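Local coordinates for protein NreA (Staphylococcus aureus subsp. aureus, PDB 6K2H) that probably binds nitrate in a GAF domain and so modulates the NreB-NreC two-component system that controls nitrate respiration, at residues A[25-30]-A[98-103]; A[31-34]-A[39-42]; A[108-113]-A[118-123]. The protein carries 1 engineered substitution. All coordinates share one frame; numbering follows the deposited sequence.

Contact 1 (A[25-30]-A[98-103])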
loop_
_atom_site.group_PDB
_atom_site.type_symbol
_atom_site.label_atom_id
_atom_site.label_comp_id
_atom_site.label_asym_id
_atom_site.label_seq_id
_atom_site.Cartn_x
_atom_site.Cartn_y
_atom_site.Cartn_z
ATOM N N TYR A 25 0.531 -11.354 -6.242
ATOM C CA TYR A 25 0.069 -10.875 -4.920
ATOM C C TYR A 25 -1.337 -11.204 -4.593
ATOM O O TYR A 25 -2.242 -11.134 -5.433
ATOM C CB TYR A 25 0.382 -9.380 -4.737
ATOM C CG TYR A 25 1.853 -9.122 -4.363
ATOM C CD1 TYR A 25 2.318 -9.275 -3.043
ATOM C CD2 TYR A 25 2.767 -8.802 -5.316
ATOM C CE1 TYR A 25 3.657 -9.030 -2.715
ATOM C CE2 TYR A 25 4.093 -8.562 -5.022
ATOM C CZ TYR A 25 4.547 -8.660 -3.748
ATOM O OH TYR A 25 5.864 -8.437 -3.487
ATOM N N ASP A 26 -1.577 -11.443 -3.305
ATOM C CA ASP A 26 -2.909 -11.669 -2.859
ATOM C C ASP A 26 -3.720 -10.358 -2.804
ATOM O O ASP A 26 -4.940 -10.382 -2.807
ATOM C CB ASP A 26 -2.919 -12.313 -1.488
ATOM C CG ASP A 26 -2.342 -13.747 -1.508
ATOM O OD1 ASP A 26 -2.346 -14.376 -2.615
ATOM O OD2 ASP A 26 -1.854 -14.210 -0.444
ATOM N N PHE A 27 -3.013 -9.255 -2.585
ATOM C CA PHE A 27 -3.662 -7.973 -2.370
ATOM C C PHE A 27 -2.815 -6.850 -2.945
ATOM O O PHE A 27 -1.544 -6.886 -2.918
ATOM C CB PHE A 27 -3.774 -7.750 -0.832
ATOM C CG PHE A 27 -4.398 -6.436 -0.446
ATOM C CD1 PHE A 27 -5.752 -6.210 -0.634
ATOM C CD2 PHE A 27 -3.651 -5.414 0.081
ATOM C CE1 PHE A 27 -6.351 -5.018 -0.307
ATOM C CE2 PHE A 27 -4.257 -4.202 0.404
ATOM C CZ PHE A 27 -5.602 -4.001 0.200
ATOM N N ALA A 28 -3.455 -5.801 -3.420
ATOM C CA ALA A 28 -2.680 -4.548 -3.727
ATOM C C ALA A 28 -3.561 -3.327 -3.434
ATOM O O ALA A 28 -4.793 -3.447 -3.451
ATOM C CB ALA A 28 -2.148 -4.539 -5.192
ATOM N N ALA A 29 -2.965 -2.168 -3.194
ATOM C CA ALA A 29 -3.734 -0.982 -2.873
ATOM C C ALA A 29 -2.954 0.232 -3.275
ATOM O O ALA A 29 -1.697 0.196 -3.281
ATOM C CB ALA A 29 -4.081 -0.968 -1.419
ATOM N N ILE A 30 -3.671 1.292 -3.643
ATOM C CA ILE A 30 -2.999 2.590 -3.892
ATOM C C ILE A 30 -3.564 3.642 -2.947
ATOM O O ILE A 30 -4.765 3.826 -2.886
ATOM C CB ILE A 30 -3.225 3.029 -5.351
ATOM C CG1 ILE A 30 -2.479 2.097 -6.320
ATOM C CG2 ILE A 30 -2.713 4.478 -5.546
ATOM C CD1 ILE A 30 -2.915 2.168 -7.788
ATOM N N LEU A 98 -4.542 -5.086 9.379
ATOM C CA LEU A 98 -5.608 -5.710 10.143
ATOM C C LEU A 98 -6.814 -6.053 9.260
ATOM O O LEU A 98 -7.287 -7.144 9.316
ATOM C CB LEU A 98 -6.096 -4.797 11.252
ATOM C CG LEU A 98 -5.107 -4.556 12.401
ATOM C CD1 LEU A 98 -5.775 -3.524 13.300
ATOM C CD2 LEU A 98 -4.917 -5.851 13.148
ATOM N N SER A 99 -7.305 -5.107 8.492
ATOM C CA SER A 99 -8.564 -5.306 7.755
ATOM C C SER A 99 -8.372 -6.334 6.655
ATOM O O SER A 99 -9.306 -7.077 6.364
ATOM C CB SER A 99 -9.090 -3.973 7.215
ATOM O OG SER A 99 -8.371 -3.429 6.101
ATOM N N GLU A 100 -7.137 -6.473 6.115
ATOM C CA GLU A 100 -6.890 -7.429 5.036
ATOM C C GLU A 100 -5.999 -8.613 5.449
ATOM O O GLU A 100 -5.690 -9.406 4.619
ATOM C CB GLU A 100 -6.315 -6.682 3.834
ATOM C CG GLU A 100 -7.298 -5.750 3.127
ATOM C CD GLU A 100 -8.488 -6.506 2.506
ATOM O OE1 GLU A 100 -8.283 -7.700 2.118
ATOM O OE2 GLU A 100 -9.576 -5.899 2.373
ATOM N N SER A 101 -5.721 -8.765 6.739
ATOM C CA SER A 101 -4.957 -9.902 7.286
ATOM C C SER A 101 -3.700 -10.150 6.476
ATOM O O SER A 101 -3.426 -11.282 6.062
ATOM C CB SER A 101 -5.793 -11.197 7.336
ATOM O OG SER A 101 -7.087 -10.924 7.877
ATOM N N LEU A 102 -2.953 -9.091 6.279
ATOM C CA LEU A 102 -1.706 -9.232 5.516
ATOM C C LEU A 102 -0.564 -9.750 6.370
ATOM O O LEU A 102 -0.340 -9.262 7.515
ATOM C CB LEU A 102 -1.364 -7.862 4.938
ATOM C CG LEU A 102 -2.416 -7.169 4.081
ATOM C CD1 LEU A 102 -1.982 -5.809 3.515
ATOM C CD2 LEU A 102 -2.850 -8.132 2.982
ATOM N N THR A 103 0.137 -10.717 5.811
ATOM C CA THR A 103 1.253 -11.384 6.500
ATOM C C THR A 103 2.600 -10.955 5.989
ATOM O O THR A 103 3.577 -11.217 6.625
ATOM C CB THR A 103 1.092 -12.917 6.500
ATOM O OG1 THR A 103 0.995 -13.397 5.154
ATOM C CG2 THR A 103 -0.173 -13.311 7.274
#
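The F27 ring meets two side chains of 98-103: E100 crosses over one of its faces, and L102 crosses at about a right angle on the CD2 side. E100 CG rides 3.6 Å above the ring plane, displaced toward the rim, with F27 CE1 its nearest ring atom, also at 3.6 Å. This is a CH-pi contact, CG standing 26° off the ring normal. A bend at chi2 (-63°) folds the E100 chain back, and the carboxylate lies almost parallel to the ring, E100 OE1 coming to 4.0 Å from F27 CD1. That oxygen, buried against an apolar ring, is answered by a salt bridge to R125 and by the backbone N of K51. F27 opens the first strand of the antiparallel GAF sheet, where D26 and F27 together face G123 in a classic beta bulge. The ring leaves the sheet on the face it shares with V47 and L121. L102 turns both methyls to it: L102 CD1 is 3.8 Å from F27 CD2, while L102 CD2 reaches the root of the side chain, 3.9 Å from F27 CB. A chi1 of 178°, CG opposite the backbone N, carries the F27 ring toward the segment just after helix 96-99.

Contact 2 (A[31-34]-A[39-42])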
loop_
_atom_site.group_PDB
_atom_site.type_symbol
_atom_site.label_atom_id
_atom_site.label_comp_id
_atom_site.label_asym_id
_atom_site.label_seq_id
_atom_site.Cartn_x
_atom_site.Cartn_y
_atom_site.Cartn_z
ATOM N N ALA A 31 -2.678 4.368 -2.272
ATOM C CA ALA A 31 -3.046 5.453 -1.359
ATOM C C ALA A 31 -2.650 6.802 -1.987
ATOM O O ALA A 31 -1.596 6.932 -2.605
ATOM C CB ALA A 31 -2.368 5.263 -0.016
ATOM N N PHE A 32 -3.496 7.794 -1.776
ATOM C CA PHE A 32 -3.280 9.206 -2.324
ATOM C C PHE A 32 -3.907 10.095 -1.275
ATOM O O PHE A 32 -4.821 9.635 -0.514
ATOM C CB PHE A 32 -4.157 9.479 -3.616
ATOM C CG PHE A 32 -3.886 8.616 -4.777
ATOM C CD1 PHE A 32 -4.930 7.964 -5.435
ATOM C CD2 PHE A 32 -2.613 8.570 -5.307
ATOM C CE1 PHE A 32 -4.688 7.263 -6.560
ATOM C CE2 PHE A 32 -2.349 7.842 -6.435
ATOM C CZ PHE A 32 -3.402 7.194 -7.064
ATOM N N TYR A 33 -3.560 11.410 -1.264
ATOM C CA TYR A 33 -4.350 12.366 -0.473
ATOM C C TYR A 33 -5.855 12.324 -0.880
ATOM O O TYR A 33 -6.172 12.142 -2.044
ATOM C CB TYR A 33 -3.825 13.815 -0.611
ATOM C CG TYR A 33 -2.563 13.987 0.183
ATOM C CD1 TYR A 33 -2.606 14.105 1.562
ATOM C CD2 TYR A 33 -1.337 14.056 -0.434
ATOM C CE1 TYR A 33 -1.430 14.232 2.292
ATOM C CE2 TYR A 33 -0.161 14.148 0.307
ATOM C CZ TYR A 33 -0.247 14.288 1.666
ATOM O OH TYR A 33 0.910 14.416 2.382
ATOM N N GLU A 34 -6.717 12.397 0.129
ATOM C CA GLU A 34 -8.172 12.418 -0.033
ATOM C C GLU A 34 -8.688 13.602 -0.819
ATOM O O GLU A 34 -9.566 13.472 -1.654
ATOM C CB GLU A 34 -8.851 12.400 1.348
ATOM C CG GLU A 34 -10.363 12.236 1.223
ATOM C CD GLU A 34 -11.034 12.148 2.553
ATOM O OE1 GLU A 34 -10.678 12.958 3.453
ATOM O OE2 GLU A 34 -11.985 11.321 2.621
ATOM N N SER A 39 -5.415 20.373 4.877
ATOM C CA SER A 39 -5.544 19.435 6.012
ATOM C C SER A 39 -5.772 17.970 5.571
ATOM O O SER A 39 -6.099 17.108 6.395
ATOM C CB SER A 39 -6.683 19.889 6.921
ATOM O OG SER A 39 -7.866 20.053 6.147
ATOM N N SER A 40 -5.606 17.654 4.291
ATOM C CA SER A 40 -6.163 16.384 3.785
ATOM C C SER A 40 -5.460 15.180 4.396
ATOM O O SER A 40 -4.270 15.164 4.520
ATOM C CB SER A 40 -6.086 16.316 2.271
ATOM O OG SER A 40 -6.502 15.034 1.823
ATOM N N PRO A 41 -6.228 14.155 4.810
ATOM C CA PRO A 41 -5.577 12.908 5.174
ATOM C C PRO A 41 -5.236 12.118 3.906
ATOM O O PRO A 41 -5.557 12.560 2.792
ATOM C CB PRO A 41 -6.646 12.185 5.949
ATOM C CG PRO A 41 -7.918 12.661 5.338
ATOM C CD PRO A 41 -7.692 14.099 4.974
ATOM N N ILE A 42 -4.643 10.972 4.137
ATOM C CA ILE A 42 -4.371 9.994 3.046
ATOM C C ILE A 42 -5.359 8.823 3.193
ATOM O O ILE A 42 -5.679 8.397 4.314
ATOM C CB ILE A 42 -2.933 9.518 3.178
ATOM C CG1 ILE A 42 -2.001 10.696 2.860
ATOM C CG2 ILE A 42 -2.666 8.326 2.287
ATOM C CD1 ILE A 42 -0.627 10.559 3.457
#
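Y33 and I42 face each other as an antiparallel, non-hydrogen-bonded pair, and the polar grip lies one residue further on, where E34 N donates to P41 O at 2.9 Å in a practically straight bond (177°). The same carbonyl also accepts from S40 OG, 2.8 Å from P41 O, in its plane and on a lone pair; the serine hydroxyl swings there because OG is anti to the S40 nitrogen (chi1 174°). S40 OG is further hydrogen-bonded to S35 N, which ties the start of the connection to its end. A weaker CA-H...O contact brings Y33 CA to 3.5 Å from P41 O.

The apolar contacts are carried by I42. Its CG1 lies over a face of the Y33 ring, 3.6 Å from Y33 CE1, as a CH-pi contact, whereas S40 O sits at the ring edge, 3.6 Å from Y33 CD1. The other branch, I42 CG2, touches A31 CB at 3.8 Å. On the solvent side the extended E34 chain carries OE1 across to the proline ring, 3.4 Å from P41 CG. Together these contacts close the neck of the loop in a beta hairpin, the one joining strands 27-33 and 42-48 of the GAF sheet.

Contact 3 (A[108-113]-A[118-123])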
loop_
_atom_site.group_PDB
_atom_site.type_symbol
_atom_site.label_atom_id
_atom_site.label_comp_id
_atom_site.label_asym_id
_atom_site.label_seq_id
_atom_site.Cartn_x
_atom_site.Cartn_y
_atom_site.Cartn_z
ATOM N N VAL A 108 5.619 0.810 -1.890
ATOM C CA VAL A 108 6.550 1.623 -2.703
ATOM C C VAL A 108 6.034 3.009 -3.039
ATOM O O VAL A 108 4.838 3.173 -3.297
ATOM C CB VAL A 108 6.902 0.880 -3.980
ATOM C CG1 VAL A 108 7.569 -0.446 -3.693
ATOM C CG2 VAL A 108 5.697 0.686 -4.904
ATOM N N PRO A 109 6.913 4.028 -3.041
ATOM C CA PRO A 109 6.453 5.375 -3.394
ATOM C C PRO A 109 6.120 5.450 -4.867
ATOM O O PRO A 109 6.789 4.797 -5.733
ATOM C CB PRO A 109 7.635 6.242 -3.055
ATOM C CG PRO A 109 8.823 5.388 -3.178
ATOM C CD PRO A 109 8.340 4.034 -2.659
ATOM N N LEU A 110 5.095 6.223 -5.173
ATOM C CA LEU A 110 4.749 6.543 -6.562
ATOM C C LEU A 110 5.238 7.974 -6.809
ATOM O O LEU A 110 4.900 8.878 -6.035
ATOM C CB LEU A 110 3.271 6.436 -6.786
ATOM C CG LEU A 110 2.775 4.980 -6.668
ATOM C CD1 LEU A 110 1.296 5.006 -6.924
ATOM C CD2 LEU A 110 3.412 4.054 -7.702
ATOM N N TRP A 111 6.145 8.118 -7.768
ATOM C CA TRP A 111 6.789 9.412 -8.066
ATOM C C TRP A 111 6.251 10.030 -9.343
ATOM O O TRP A 111 5.971 9.335 -10.342
ATOM C CB TRP A 111 8.288 9.226 -8.274
ATOM C CG TRP A 111 9.060 8.756 -7.087
ATOM C CD1 TRP A 111 9.378 7.455 -6.740
ATOM C CD2 TRP A 111 9.582 9.575 -6.061
ATOM N NE1 TRP A 111 10.075 7.455 -5.555
ATOM C CE2 TRP A 111 10.244 8.735 -5.132
ATOM C CE3 TRP A 111 9.546 10.933 -5.815
ATOM C CZ2 TRP A 111 10.851 9.225 -3.999
ATOM C CZ3 TRP A 111 10.235 11.442 -4.713
ATOM C CH2 TRP A 111 10.869 10.564 -3.797
ATOM N N TYR A 112 6.176 11.355 -9.347
ATOM C CA TYR A 112 5.933 12.111 -10.571
ATOM C C TYR A 112 6.727 13.406 -10.487
ATOM O O TYR A 112 6.517 14.153 -9.546
ATOM C CB TYR A 112 4.462 12.389 -10.719
ATOM C CG TYR A 112 4.189 13.000 -12.065
ATOM C CD1 TYR A 112 4.567 12.330 -13.246
ATOM C CD2 TYR A 112 3.599 14.245 -12.185
ATOM C CE1 TYR A 112 4.338 12.875 -14.473
ATOM C CE2 TYR A 112 3.355 14.789 -13.445
ATOM C CZ TYR A 112 3.732 14.114 -14.570
ATOM O OH TYR A 112 3.463 14.644 -15.829
ATOM N N LYS A 113 7.700 13.550 -11.399
ATOM C CA LYS A 113 8.629 14.698 -11.439
ATOM C C LYS A 113 9.241 14.990 -10.029
ATOM O O LYS A 113 9.216 16.095 -9.561
ATOM C CB LYS A 113 7.861 15.888 -12.012
ATOM C CG LYS A 113 7.164 15.639 -13.349
ATOM C CD LYS A 113 8.173 15.294 -14.387
ATOM C CE LYS A 113 7.511 15.131 -15.736
ATOM N NZ LYS A 113 8.563 14.650 -16.678
ATOM N N GLY A 118 1.861 9.238 -4.234
ATOM C CA GLY A 118 1.058 8.094 -3.779
ATOM C C GLY A 118 1.917 6.941 -3.301
ATOM O O GLY A 118 3.180 6.980 -3.351
ATOM N N VAL A 119 1.220 5.918 -2.818
ATOM C CA VAL A 119 1.864 4.706 -2.360
ATOM C C VAL A 119 1.192 3.514 -2.962
ATOM O O VAL A 119 -0.018 3.408 -2.870
ATOM C CB VAL A 119 1.892 4.603 -0.821
ATOM C CG1 VAL A 119 2.630 3.344 -0.397
ATOM C CG2 VAL A 119 2.533 5.851 -0.218
ATOM N N LEU A 120 1.980 2.637 -3.620
ATOM C CA LEU A 120 1.512 1.347 -4.096
ATOM C C LEU A 120 1.912 0.239 -3.120
ATOM O O LEU A 120 3.122 0.028 -2.819
ATOM C CB LEU A 120 2.093 1.036 -5.461
ATOM C CG LEU A 120 1.884 -0.278 -6.096
ATOM C CD1 LEU A 120 0.418 -0.553 -6.354
ATOM C CD2 LEU A 120 2.658 -0.351 -7.434
ATOM N N LEU A 121 0.916 -0.401 -2.559
ATOM C CA LEU A 121 1.109 -1.462 -1.542
ATOM C C LEU A 121 0.792 -2.813 -2.168
ATOM O O LEU A 121 -0.254 -2.944 -2.868
ATOM C CB LEU A 121 0.232 -1.199 -0.352
ATOM C CG LEU A 121 0.157 -2.402 0.593
ATOM C CD1 LEU A 121 1.426 -2.583 1.281
ATOM C CD2 LEU A 121 -0.996 -2.221 1.598
ATOM N N PHE A 122 1.755 -3.750 -2.072
ATOM C CA PHE A 122 1.541 -5.166 -2.446
ATOM C C PHE A 122 1.505 -5.943 -1.144
ATOM O O PHE A 122 2.388 -5.784 -0.260
ATOM C CB PHE A 122 2.686 -5.674 -3.342
ATOM C CG PHE A 122 2.690 -5.061 -4.719
ATOM C CD1 PHE A 122 1.770 -5.524 -5.657
ATOM C CD2 PHE A 122 3.643 -4.162 -5.101
ATOM C CE1 PHE A 122 1.783 -5.000 -6.952
ATOM C CE2 PHE A 122 3.682 -3.652 -6.399
ATOM C CZ PHE A 122 2.744 -4.083 -7.320
ATOM N N GLY A 123 0.489 -6.772 -0.983
ATOM C CA GLY A 123 0.364 -7.583 0.227
ATOM C C GLY A 123 0.127 -9.072 0.016
ATOM O O GLY A 123 -0.550 -9.439 -0.934
#
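V108 and L120 form the tight end of this contact, a hydrogen-bonded antiparallel pair whose side chains lie next to each other and point the same way. Two backbone bonds join them: V108 N to L120 O at 2.8 Å, nearly straight, and L120 N to V108 O at 2.9 Å. V108 CG2 takes the crowded position between its own N and carbonyl carbon (chi1 -60°), which brings it to 3.4 Å from L120 O and 3.7 Å from L120 CB.

P109 and V119 form the non-hydrogen-bonded pair that follows, on the opposite sheet face; the missing N-H of P109 costs no bond in this pair, where the backbone N would not point at strand 115-124. V119 CG1 instead approaches V108 O at 3.6 Å, and V119 CA adds a CA-H...O contact to that oxygen. At L110 and G118 one bond remains, L110 N to G118 O at 2.7 Å, with the donor well above the carbonyl plane, 44° out of it. L110 lies over the bare glycine backbone, its CB 3.5 Å from G118 O, and carries CD2 on to L120 CB at 4.0 Å.

Beyond L110 the two segments part, the hairpin continuing through the backbone bond of L110 with Y117. W111 turns away, and Y112 and K113 run out to solvent, where K113 CG lies over the centre of the neighbouring Y112 ring.

V108 and L110 pack on I139 of helix 136-140, while P109 and V119 meet V70 of helix 65-73, P109 also touching N136. On its other side strand 115-124 bonds to strand 27-33, so that this hairpin of strands 104-112 and 115-124 supplies inner strands of the five-stranded GAF sheet.

Overall arrangement
All three contacts involve one antiparallel sheet. Contacts 1 and 2 share strand 27-33, their centres about 19 Å apart, with contact 2 nested in the loop that contact 1 closes. Contact 3 pairs the next two strands, 115-124 beside 27-33 and then 104-112, its centre about 15 Å from that of contact 1 and about 14 Å from that of contact 2. Probable backbone bonds connect them: F27 O to G123 N and A29 O to L121 N, both 2.8 Å, then A31 N to V119 O at 2.9 Å. Contact 1 brings the segment after helix 96-99 over one sheet face, the kind of place where GAF domains commonly enclose a small ligand, consistent with a nitrate receptor.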